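Local coordinates for Myo-inositol-1-phosphate synthase-related protein (Thermotoga maritima MSB8, PDB 3CIN) that belongs to the myo-inositol-1-phosphate synthase family and binds nicotinamide-adenine-dinucleotide in a Rossmann-type domain, at residues K97-G102 / E112-S117; V149-K154 / A200-F205; A247-G252 / K301-I306. All blocks are in the same frame, centred on the assembly; numbering follows the deposited sequence.

Contact 1 (K97-G102 / E112-S117); sequences KGVHLG and EGLEDS. With NAD (nicotinamide-adenine-dinucleotide), chain F.
Glu115 and Asp116 each grip the 97-102 segment through a carboxylate. Two amides go to Glu115 and one ring N-H to Asp116. The backbone N of His100 gives a hydrogen bond to Glu115 OE1 at 3.2 Å, and a second, weak one to OE2. Leu101 N reaches Glu115 OE2 at 2.7 Å. With chi1 at 83° and chi2 at -74°, the Glu115 chain bends so that both oxygens reach these amides. The same OE2 also lies over the centre of the His100 ring, 3.1 Å above its plane.

The ring is held at its edge as well. His100 NE2 donates to Asp116 OD1 at 2.6 Å, on the syn side of the carboxylate. On the other ring nitrogen, ND1 donates to Leu101 O at 2.8 Å, close to the ring plane. These two bonds fix the rotation of the imidazole.

One backbone bond joins the segments, from Leu114 N to Gly98 O at 2.8 Å. Val99 CG1 makes an apolar contact with Leu114 CB at 4.1 Å. Lys97 CD packs against the backbone of Gly113.

Val99 O accepts from N6A of the adenine of NAD, so the loop borders the cofactor pocket. The segment starts at the end of strand 96-97, outermost in the chain's parallel sheet. Val99 and Leu114 pack on Ala123 of helix 120-134, and Val99 and Leu101 touch Val174 of helix 171-186.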
loop_
_atom_site.group_PDB
_atom_site.type_symbol
_atom_site.label_atom_id
_atom_site.label_comp_id
_atom_site.label_asym_id
_atom_site.label_seq_id
_atom_site.Cartn_x
_atom_site.Cartn_y
_atom_site.Cartn_z
ATOM N N LYS A 97 11.864 -32.273 -29.294
ATOM C CA LYS A 97 10.457 -32.584 -29.018
ATOM C C LYS A 97 10.315 -33.477 -27.790
ATOM O O LYS A 97 10.904 -34.578 -27.712
ATOM C CB LYS A 97 9.829 -33.279 -30.276
ATOM C CG LYS A 97 8.353 -33.613 -30.171
ATOM C CD LYS A 97 7.794 -34.119 -31.472
ATOM C CE LYS A 97 8.384 -35.390 -31.898
ATOM N NZ LYS A 97 7.928 -35.655 -33.299
ATOM N N GLY A 98 9.478 -33.009 -26.862
ATOM C CA GLY A 98 9.052 -33.769 -25.707
ATOM C C GLY A 98 7.747 -34.538 -25.859
ATOM O O GLY A 98 7.464 -35.079 -26.906
ATOM N N VAL A 99 7.011 -34.648 -24.752
ATOM C CA VAL A 99 5.698 -35.275 -24.682
ATOM C C VAL A 99 4.731 -34.221 -24.169
ATOM O O VAL A 99 5.019 -33.555 -23.165
ATOM C CB VAL A 99 5.732 -36.514 -23.730
ATOM C CG1 VAL A 99 6.631 -37.583 -24.286
ATOM C CG2 VAL A 99 6.213 -36.184 -22.378
ATOM N N HIS A 100 3.587 -34.062 -24.818
ATOM C CA HIS A 100 2.716 -32.914 -24.513
ATOM C C HIS A 100 1.626 -33.206 -23.531
ATOM O O HIS A 100 1.297 -32.378 -22.685
ATOM C CB HIS A 100 2.138 -32.218 -25.771
ATOM C CG HIS A 100 1.296 -33.073 -26.664
ATOM N ND1 HIS A 100 -0.039 -33.321 -26.422
ATOM C CD2 HIS A 100 1.584 -33.684 -27.840
ATOM C CE1 HIS A 100 -0.528 -34.080 -27.387
ATOM N NE2 HIS A 100 0.433 -34.303 -28.269
ATOM N N LEU A 101 1.044 -34.387 -23.662
ATOM C CA LEU A 101 -0.187 -34.713 -22.965
ATOM C C LEU A 101 -1.137 -33.506 -22.959
ATOM O O LEU A 101 -1.402 -32.931 -24.020
ATOM C CB LEU A 101 0.130 -35.261 -21.587
ATOM C CG LEU A 101 0.747 -36.655 -21.713
ATOM C CD1 LEU A 101 1.498 -36.971 -20.476
ATOM C CD2 LEU A 101 -0.353 -37.684 -21.978
ATOM N N GLY A 102 -1.645 -33.093 -21.817
ATOM C CA GLY A 102 -2.629 -31.990 -21.831
ATOM C C GLY A 102 -2.063 -30.594 -21.636
ATOM O O GLY A 102 -2.810 -29.643 -21.427
ATOM N N GLU A 112 3.386 -30.369 -30.467
ATOM C CA GLU A 112 3.812 -31.681 -30.937
ATOM C C GLU A 112 4.542 -32.472 -29.865
ATOM O O GLU A 112 5.214 -31.929 -28.985
ATOM C CB GLU A 112 4.636 -31.598 -32.209
ATOM C CG GLU A 112 5.496 -30.423 -32.387
ATOM C CD GLU A 112 6.161 -30.422 -33.766
ATOM O OE1 GLU A 112 5.420 -30.353 -34.778
ATOM O OE2 GLU A 112 7.416 -30.491 -33.843
ATOM N N GLY A 113 4.388 -33.782 -29.944
ATOM C CA GLY A 113 4.815 -34.673 -28.884
ATOM C C GLY A 113 5.177 -36.035 -29.392
ATOM O O GLY A 113 4.615 -36.522 -30.387
ATOM N N LEU A 114 6.144 -36.652 -28.747
ATOM C CA LEU A 114 6.521 -38.029 -29.091
ATOM C C LEU A 114 5.286 -38.940 -29.076
ATOM O O LEU A 114 5.135 -39.805 -29.930
ATOM C CB LEU A 114 7.592 -38.533 -28.120
ATOM C CG LEU A 114 8.976 -37.918 -28.246
ATOM C CD1 LEU A 114 9.877 -38.364 -27.081
ATOM C CD2 LEU A 114 9.559 -38.349 -29.615
ATOM N N GLU A 115 4.354 -38.700 -28.164
ATOM C CA GLU A 115 3.275 -39.684 -27.912
ATOM C C GLU A 115 2.156 -39.571 -28.960
ATOM O O GLU A 115 1.182 -40.314 -28.919
ATOM C CB GLU A 115 2.773 -39.596 -26.449
ATOM C CG GLU A 115 1.717 -38.510 -26.136
ATOM C CD GLU A 115 2.220 -37.074 -26.086
ATOM O OE1 GLU A 115 3.375 -36.800 -26.466
ATOM O OE2 GLU A 115 1.397 -36.212 -25.669
ATOM N N ASP A 116 2.331 -38.646 -29.909
ATOM C CA ASP A 116 1.497 -38.541 -31.114
ATOM C C ASP A 116 1.761 -39.701 -32.076
ATOM O O ASP A 116 0.912 -40.031 -32.901
ATOM C CB ASP A 116 1.814 -37.265 -31.879
ATOM C CG ASP A 116 1.404 -35.982 -31.135
ATOM O OD1 ASP A 116 0.524 -36.009 -30.250
ATOM O OD2 ASP A 116 1.954 -34.924 -31.481
ATOM N N SER A 117 2.947 -40.300 -31.993
ATOM C CA SER A 117 3.322 -41.374 -32.908
ATOM C C SER A 117 3.718 -42.667 -32.214
ATOM O O SER A 117 4.194 -43.609 -32.876
ATOM C CB SER A 117 4.485 -40.891 -33.758
ATOM O OG SER A 117 5.661 -40.771 -32.970
HETATM P PA NAD F . 6.091 -20.317 -19.816
HETATM O O1A NAD F . 6.753 -19.042 -20.265
HETATM O O2A NAD F . 4.757 -20.513 -20.468
HETATM O O5B NAD F . 7.031 -21.474 -20.304
HETATM C C5B NAD F . 6.590 -22.829 -20.284
HETATM C C4B NAD F . 7.284 -23.545 -21.429
HETATM O O4B NAD F . 7.056 -24.939 -21.304
HETATM C C3B NAD F . 6.811 -23.142 -22.820
HETATM O O3B NAD F . 7.906 -22.964 -23.704
HETATM C C2B NAD F . 5.960 -24.324 -23.264
HETATM O O2B NAD F . 5.810 -24.385 -24.656
HETATM C C1B NAD F . 6.716 -25.461 -22.613
HETATM N N9A NAD F . 5.951 -26.695 -22.417
HETATM C C8A NAD F . 4.620 -26.745 -22.016
HETATM N N7A NAD F . 4.323 -28.075 -21.811
HETATM C C5A NAD F . 5.446 -28.809 -22.103
HETATM C C6A NAD F . 5.684 -30.185 -22.160
HETATM N N6A NAD F . 4.743 -31.115 -21.804
HETATM N N1A NAD F . 6.970 -30.590 -22.458
HETATM C C2A NAD F . 7.947 -29.660 -22.766
HETATM N N3A NAD F . 7.706 -28.302 -22.793
HETATM C C4A NAD F . 6.456 -27.915 -22.466
HETATM O O3 NAD F . 5.987 -20.376 -18.245
HETATM P PN NAD F . 7.074 -19.861 -17.225
HETATM O O1N NAD F . 6.629 -18.530 -16.715
HETATM O O2N NAD F . 8.449 -20.108 -17.747
HETATM O O5D NAD F . 6.821 -20.849 -16.001
HETATM C C5D NAD F . 7.255 -22.187 -16.070
HETATM C C4D NAD F . 6.693 -23.012 -14.917
HETATM O O4D NAD F . 7.274 -22.561 -13.725
HETATM C C3D NAD F . 5.184 -22.966 -14.738
HETATM O O3D NAD F . 4.699 -24.269 -14.322
HETATM C C2D NAD F . 5.046 -22.016 -13.559
HETATM O O2D NAD F . 3.862 -22.273 -12.797
HETATM C C1D NAD F . 6.268 -22.407 -12.759
HETATM N N1N NAD F . 6.668 -21.384 -11.795
HETATM C C2N NAD F . 7.003 -20.163 -12.221
HETATM C C3N NAD F . 7.410 -19.256 -11.206
HETATM C C7N NAD F . 8.024 -18.006 -11.643
HETATM O O7N NAD F . 8.041 -17.784 -12.991
HETATM N N7N NAD F . 8.537 -17.156 -10.738
HETATM C C4N NAD F . 7.438 -19.596 -9.868
HETATM C C5N NAD F . 7.074 -20.850 -9.467
HETATM C C6N NAD F . 6.704 -21.751 -10.475
#

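Contact 2 (V149-K154 / A200-F205). With MG (magnesium ion), chain E.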
loop_
_atom_site.group_PDB
_atom_site.type_symbol
_atom_site.label_atom_id
_atom_site.label_comp_id
_atom_site.label_asym_id
_atom_site.label_seq_id
_atom_site.Cartn_x
_atom_site.Cartn_y
_atom_site.Cartn_z
ATOM N N VAL A 149 -3.177 -35.009 -10.752
ATOM C CA VAL A 149 -3.642 -35.739 -9.582
ATOM C C VAL A 149 -2.518 -36.712 -9.201
ATOM O O VAL A 149 -2.098 -37.504 -10.030
ATOM C CB VAL A 149 -4.898 -36.558 -9.910
ATOM C CG1 VAL A 149 -5.250 -37.530 -8.746
ATOM C CG2 VAL A 149 -6.068 -35.623 -10.285
ATOM N N PRO A 150 -2.008 -36.624 -7.980
ATOM C CA PRO A 150 -0.939 -37.542 -7.604
ATOM C C PRO A 150 -1.405 -39.001 -7.487
ATOM O O PRO A 150 -2.616 -39.326 -7.413
ATOM C CB PRO A 150 -0.486 -37.020 -6.216
ATOM C CG PRO A 150 -1.700 -36.476 -5.642
ATOM C CD PRO A 150 -2.442 -35.797 -6.849
ATOM N N PHE A 151 -0.401 -39.884 -7.468
ATOM C CA PHE A 151 -0.606 -41.330 -7.374
ATOM C C PHE A 151 -0.600 -41.864 -5.946
ATOM O O PHE A 151 -1.445 -42.659 -5.578
ATOM C CB PHE A 151 0.397 -42.096 -8.232
ATOM C CG PHE A 151 0.184 -41.887 -9.687
ATOM C CD1 PHE A 151 -0.763 -42.602 -10.359
ATOM C CD2 PHE A 151 0.816 -40.868 -10.343
ATOM C CE1 PHE A 151 -1.000 -42.375 -11.691
ATOM C CE2 PHE A 151 0.596 -40.677 -11.683
ATOM C CZ PHE A 151 -0.323 -41.409 -12.343
ATOM N N GLY A 152 0.387 -41.491 -5.157
ATOM C CA GLY A 152 0.493 -42.001 -3.807
ATOM C C GLY A 152 1.141 -43.375 -3.725
ATOM O O GLY A 152 2.025 -43.590 -2.896
ATOM N N ASN A 153 0.675 -44.309 -4.563
ATOM C CA ASN A 153 1.227 -45.642 -4.657
ATOM C C ASN A 153 1.942 -45.763 -5.980
ATOM O O ASN A 153 1.361 -45.505 -7.019
ATOM C CB ASN A 153 0.129 -46.700 -4.618
ATOM C CG ASN A 153 -0.457 -46.838 -3.248
ATOM O OD1 ASN A 153 0.292 -46.819 -2.268
ATOM N ND2 ASN A 153 -1.795 -46.879 -3.147
ATOM N N LYS A 154 3.198 -46.186 -5.924
ATOM C CA LYS A 154 3.997 -46.404 -7.119
ATOM C C LYS A 154 3.308 -47.336 -8.134
ATOM O O LYS A 154 3.386 -47.090 -9.340
ATOM C CB LYS A 154 5.328 -47.041 -6.713
ATOM C CG LYS A 154 6.252 -47.174 -7.869
ATOM C CD LYS A 154 7.668 -47.322 -7.414
ATOM C CE LYS A 154 7.876 -48.474 -6.494
ATOM N NZ LYS A 154 7.988 -49.726 -7.264
ATOM N N ALA A 200 8.197 -34.455 -5.673
ATOM C CA ALA A 200 8.767 -34.607 -4.325
ATOM C C ALA A 200 7.732 -34.960 -3.245
ATOM O O ALA A 200 8.005 -35.691 -2.310
ATOM C CB ALA A 200 9.611 -33.393 -3.922
ATOM N N ASN A 201 6.496 -34.468 -3.432
ATOM C CA ASN A 201 5.387 -34.705 -2.507
ATOM C C ASN A 201 4.456 -35.854 -2.876
ATOM O O ASN A 201 3.420 -36.063 -2.260
ATOM C CB ASN A 201 4.579 -33.399 -2.357
ATOM C CG ASN A 201 5.318 -32.400 -1.572
ATOM O OD1 ASN A 201 5.360 -32.468 -0.329
ATOM N ND2 ASN A 201 5.930 -31.449 -2.265
ATOM N N ASP A 202 4.860 -36.661 -3.854
ATOM C CA ASP A 202 4.097 -37.863 -4.234
ATOM C C ASP A 202 4.962 -39.050 -3.872
ATOM O O ASP A 202 5.985 -39.262 -4.459
ATOM C CB ASP A 202 3.789 -37.867 -5.719
ATOM C CG ASP A 202 2.841 -39.062 -6.176
ATOM O OD1 ASP A 202 2.680 -40.059 -5.419
ATOM O OD2 ASP A 202 2.300 -38.968 -7.326
ATOM N N PRO A 203 4.589 -39.757 -2.815
ATOM C CA PRO A 203 5.394 -40.896 -2.417
ATOM C C PRO A 203 5.655 -41.919 -3.519
ATOM O O PRO A 203 6.678 -42.633 -3.484
ATOM C CB PRO A 203 4.579 -41.512 -1.298
ATOM C CG PRO A 203 3.877 -40.355 -0.701
ATOM C CD PRO A 203 3.490 -39.504 -1.872
ATOM N N ALA A 204 4.786 -41.990 -4.535
ATOM C CA ALA A 204 5.047 -42.899 -5.658
ATOM C C ALA A 204 6.353 -42.547 -6.339
ATOM O O ALA A 204 7.141 -43.438 -6.692
ATOM C CB ALA A 204 3.945 -42.838 -6.647
ATOM N N PHE A 205 6.594 -41.261 -6.535
ATOM C CA PHE A 205 7.774 -40.797 -7.241
ATOM C C PHE A 205 9.005 -40.811 -6.320
ATOM O O PHE A 205 10.134 -41.043 -6.775
ATOM C CB PHE A 205 7.548 -39.430 -7.870
ATOM C CG PHE A 205 6.741 -39.477 -9.132
ATOM C CD1 PHE A 205 7.348 -39.704 -10.354
ATOM C CD2 PHE A 205 5.349 -39.241 -9.127
ATOM C CE1 PHE A 205 6.598 -39.664 -11.478
ATOM C CE2 PHE A 205 4.637 -39.192 -10.286
ATOM C CZ PHE A 205 5.241 -39.467 -11.433
HETATM MG MG MG E . 5.755 -31.639 2.004
HETATM O O HOH W 1 4.911 -29.421 1.750
HETATM O O HOH W 2 3.513 -31.997 2.514
#
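Asp202 meets the backbone of Phe151 and Gly152 with both oxygens of its carboxylate. Phe151 N donates to OD2 of Asp202 at 2.9 Å, nearly straight at 171° but from above the carboxylate plane. Gly152 N donates to OD1 of Asp202 at 2.7 Å, on the syn side. Asp202 CG stands anti to its own backbone N (chi1 -174°), which carries the carboxylate across to the 149-154 loop.

Ala204 CB packs against the backbone of Lys154, 3.5 Å from Lys154 N. Two apolar contacts lie beside these bonds. Phe151 CB is 4.0 Å from Ala204 CB, and Phe151 CD2 comes within 4.2 Å of Phe205 CE2.

Asp202 is also the N-cap of helix 203-211. Its OD1 accepts from Ala204 N at 3.0 Å, so one oxygen caps the helix and holds the loop. Gly152 N and Ala204 N reach that oxygen from opposite faces of the carboxylate plane. The loop itself leads into helix 154-162, so two helix starts are tied side by side.

Further out, Arg168 makes a cation-pi contact with the Phe151 ring. Phe151 and Phe205 both pack on Leu157 of helix 154-162 and on Gln173 of helix 171-186. Just before the cap, Asn201 OD1 binds the magnesium ion at 2.5 Å. Two waters and the backbone oxygens of Pro366, Pro368 and Glu371 complete the site. Asn201 ND2 is held by Asp219 and by the carbonyl oxygen of Asn365.

Contact 3 (A247-G252 / K301-I306)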
loop_
_atom_site.group_PDB
_atom_site.type_symbol
_atom_site.label_atom_id
_atom_site.label_comp_id
_atom_site.label_asym_id
_atom_site.label_seq_id
_atom_site.Cartn_x
_atom_site.Cartn_y
_atom_site.Cartn_z
ATOM N N ALA A 247 -5.225 -12.299 3.356
ATOM C CA ALA A 247 -5.677 -12.214 1.959
ATOM C C ALA A 247 -4.508 -11.896 1.093
ATOM O O ALA A 247 -3.728 -10.980 1.417
ATOM C CB ALA A 247 -6.694 -11.145 1.788
ATOM N N GLN A 248 -4.369 -12.619 -0.013
ATOM C CA GLN A 248 -3.204 -12.453 -0.893
ATOM C C GLN A 248 -3.747 -12.350 -2.284
ATOM O O GLN A 248 -4.655 -13.129 -2.640
ATOM C CB GLN A 248 -2.270 -13.644 -0.734
ATOM C CG GLN A 248 -1.064 -13.548 -1.596
ATOM C CD GLN A 248 -0.185 -14.733 -1.418
ATOM O OE1 GLN A 248 0.377 -14.914 -0.370
ATOM N NE2 GLN A 248 -0.065 -15.563 -2.454
ATOM N N PHE A 249 -3.302 -11.355 -3.040
ATOM C CA PHE A 249 -3.722 -11.189 -4.422
ATOM C C PHE A 249 -2.489 -11.195 -5.246
ATOM O O PHE A 249 -1.530 -10.540 -4.849
ATOM C CB PHE A 249 -4.422 -9.859 -4.558
ATOM C CG PHE A 249 -4.857 -9.484 -5.966
ATOM C CD1 PHE A 249 -5.732 -10.285 -6.686
ATOM C CD2 PHE A 249 -4.445 -8.283 -6.538
ATOM C CE1 PHE A 249 -6.174 -9.897 -7.969
ATOM C CE2 PHE A 249 -4.861 -7.915 -7.810
ATOM C CZ PHE A 249 -5.747 -8.718 -8.515
ATOM N N ASN A 250 -2.493 -11.917 -6.378
ATOM C CA ASN A 250 -1.314 -11.955 -7.247
ATOM C C ASN A 250 -1.777 -11.987 -8.700
ATOM O O ASN A 250 -2.677 -12.737 -9.036
ATOM C CB ASN A 250 -0.390 -13.111 -6.899
ATOM C CG ASN A 250 -1.118 -14.272 -6.220
ATOM O OD1 ASN A 250 -1.604 -14.154 -5.066
ATOM N ND2 ASN A 250 -1.218 -15.388 -6.921
ATOM N N ILE A 251 -1.212 -11.139 -9.541
ATOM C CA ILE A 251 -1.644 -11.019 -10.923
ATOM C C ILE A 251 -0.438 -10.676 -11.794
ATOM O O ILE A 251 0.458 -9.952 -11.365
ATOM C CB ILE A 251 -2.754 -10.000 -11.071
ATOM C CG1 ILE A 251 -3.377 -9.977 -12.421
ATOM C CG2 ILE A 251 -2.336 -8.495 -10.715
ATOM C CD1 ILE A 251 -4.674 -9.242 -12.409
ATOM N N GLY A 252 -0.461 -11.148 -13.024
ATOM C CA GLY A 252 0.638 -10.886 -13.953
ATOM C C GLY A 252 0.212 -11.195 -15.376
ATOM O O GLY A 252 -0.933 -11.551 -15.616
ATOM N N LYS A 301 6.304 -9.042 -14.717
ATOM C CA LYS A 301 6.420 -8.381 -13.406
ATOM C C LYS A 301 5.075 -8.340 -12.662
ATOM O O LYS A 301 4.290 -7.439 -12.913
ATOM C CB LYS A 301 7.010 -6.989 -13.559
ATOM C CG LYS A 301 7.641 -6.372 -12.261
ATOM C CD LYS A 301 8.351 -4.997 -12.538
ATOM C CE LYS A 301 9.061 -4.498 -11.240
ATOM N NZ LYS A 301 9.610 -3.105 -11.330
ATOM N N LYS A 302 4.916 -9.278 -11.741
ATOM C CA LYS A 302 3.668 -9.490 -10.987
ATOM C C LYS A 302 3.362 -8.308 -10.132
ATOM O O LYS A 302 4.280 -7.634 -9.675
ATOM C CB LYS A 302 3.794 -10.701 -10.054
ATOM C CG LYS A 302 3.723 -12.008 -10.684
ATOM C CD LYS A 302 3.464 -13.010 -9.572
ATOM C CE LYS A 302 3.298 -14.402 -10.072
ATOM N NZ LYS A 302 3.665 -15.338 -8.988
ATOM N N PHE A 303 2.068 -8.009 -9.952
ATOM C CA PHE A 303 1.629 -7.131 -8.887
ATOM C C PHE A 303 1.113 -8.049 -7.797
ATOM O O PHE A 303 0.362 -8.971 -8.076
ATOM C CB PHE A 303 0.526 -6.187 -9.314
ATOM C CG PHE A 303 -0.090 -5.439 -8.180
ATOM C CD1 PHE A 303 0.631 -4.479 -7.460
ATOM C CD2 PHE A 303 -1.425 -5.687 -7.806
ATOM C CE1 PHE A 303 0.042 -3.788 -6.401
ATOM C CE2 PHE A 303 -2.026 -4.973 -6.762
ATOM C CZ PHE A 303 -1.274 -4.040 -6.028
ATOM N N ILE A 304 1.520 -7.800 -6.565
ATOM C CA ILE A 304 1.022 -8.548 -5.410
ATOM C C ILE A 304 0.424 -7.580 -4.386
ATOM O O ILE A 304 0.863 -6.453 -4.218
ATOM C CB ILE A 304 2.135 -9.460 -4.789
ATOM C CG1 ILE A 304 3.225 -8.670 -4.085
ATOM C CG2 ILE A 304 2.789 -10.422 -5.864
ATOM C CD1 ILE A 304 4.099 -9.522 -3.145
ATOM N N ALA A 305 -0.582 -8.061 -3.628
ATOM C CA ALA A 305 -1.174 -7.294 -2.546
ATOM C C ALA A 305 -1.494 -8.281 -1.444
ATOM O O ALA A 305 -2.029 -9.325 -1.699
ATOM C CB ALA A 305 -2.398 -6.500 -3.000
ATOM N N ILE A 306 -1.092 -7.998 -0.213
ATOM C CA ILE A 306 -1.298 -8.929 0.907
ATOM C C ILE A 306 -1.894 -8.092 2.043
ATOM O O ILE A 306 -1.449 -7.008 2.311
ATOM C CB ILE A 306 0.031 -9.566 1.364
ATOM C CG1 ILE A 306 0.705 -10.485 0.344
ATOM C CG2 ILE A 306 -0.099 -10.442 2.622
ATOM C CD1 ILE A 306 2.219 -10.608 0.495
#
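Phe249 and Ala305 form a hydrogen-bonded pair across two antiparallel strands, 242-252 and 301-311, in the middle of a four-stranded mixed sheet. Phe249 N donates to Ala305 O at 2.7 Å, and Ala305 N returns a bond to Phe249 O. Ile251 and Phe303 pair likewise. Gln248-Ile306 and Asn250-Ile304 are the non-hydrogen-bonded pairs between and beside them.

The Phe249 side chain has two conformers, and one is described. Its CB lies 3.8 Å from Ala305 O and 4.2 Å from Ala305 CB. CG is anti to the backbone N (chi1 176°). Ala305 CB lies at the edge of the ring. CD2 of Phe249 is 4.1 Å from Phe303 CE2, and CE2 of Phe249 is 4.1 Å from Phe303 CD2, at the edge of that ring. The two side chains cross at about a right angle. On the same face, Ile251 CG2 touches Phe303 CB at 3.9 Å.

That face meets a second subunit. In this conformer Phe249 stacks on Phe249 of that subunit, and Phe303 stacks on its His307. The other face bears Gln248, Asn250, Ile304 and Ile306; Gln248 and the two isoleucines pack on helix 225-238. Gln248 OE1 is bonded to Thr229 there, while Asn250 ND2 is bonded to Thr292 of strand 287-294. Gln248 CG lies beside Ile306 CG1 at 4.0 Å.

In the fold
The contacts follow one another along the chain, each closing before the next opens. Contacts 1 and 2 belong to the region around the seven-stranded parallel sheet, with centres 22 Å apart and nearest atoms about 9 Å apart. Both pack on helix 171-186. Contact 1 borders the adenine end of NAD, and contact 2 supplies Asn201 to the magnesium site. Contact 3 sits in the separate four-stranded mixed sheet. Its centre is 33 Å from that of contact 1 and 30 Å from that of contact 2. The Lys302 side chain of contact 3 is about 5 Å from NAD, consistent with the cofactor lying between the two sheets. Among the three, contact 3 alone meets other subunits.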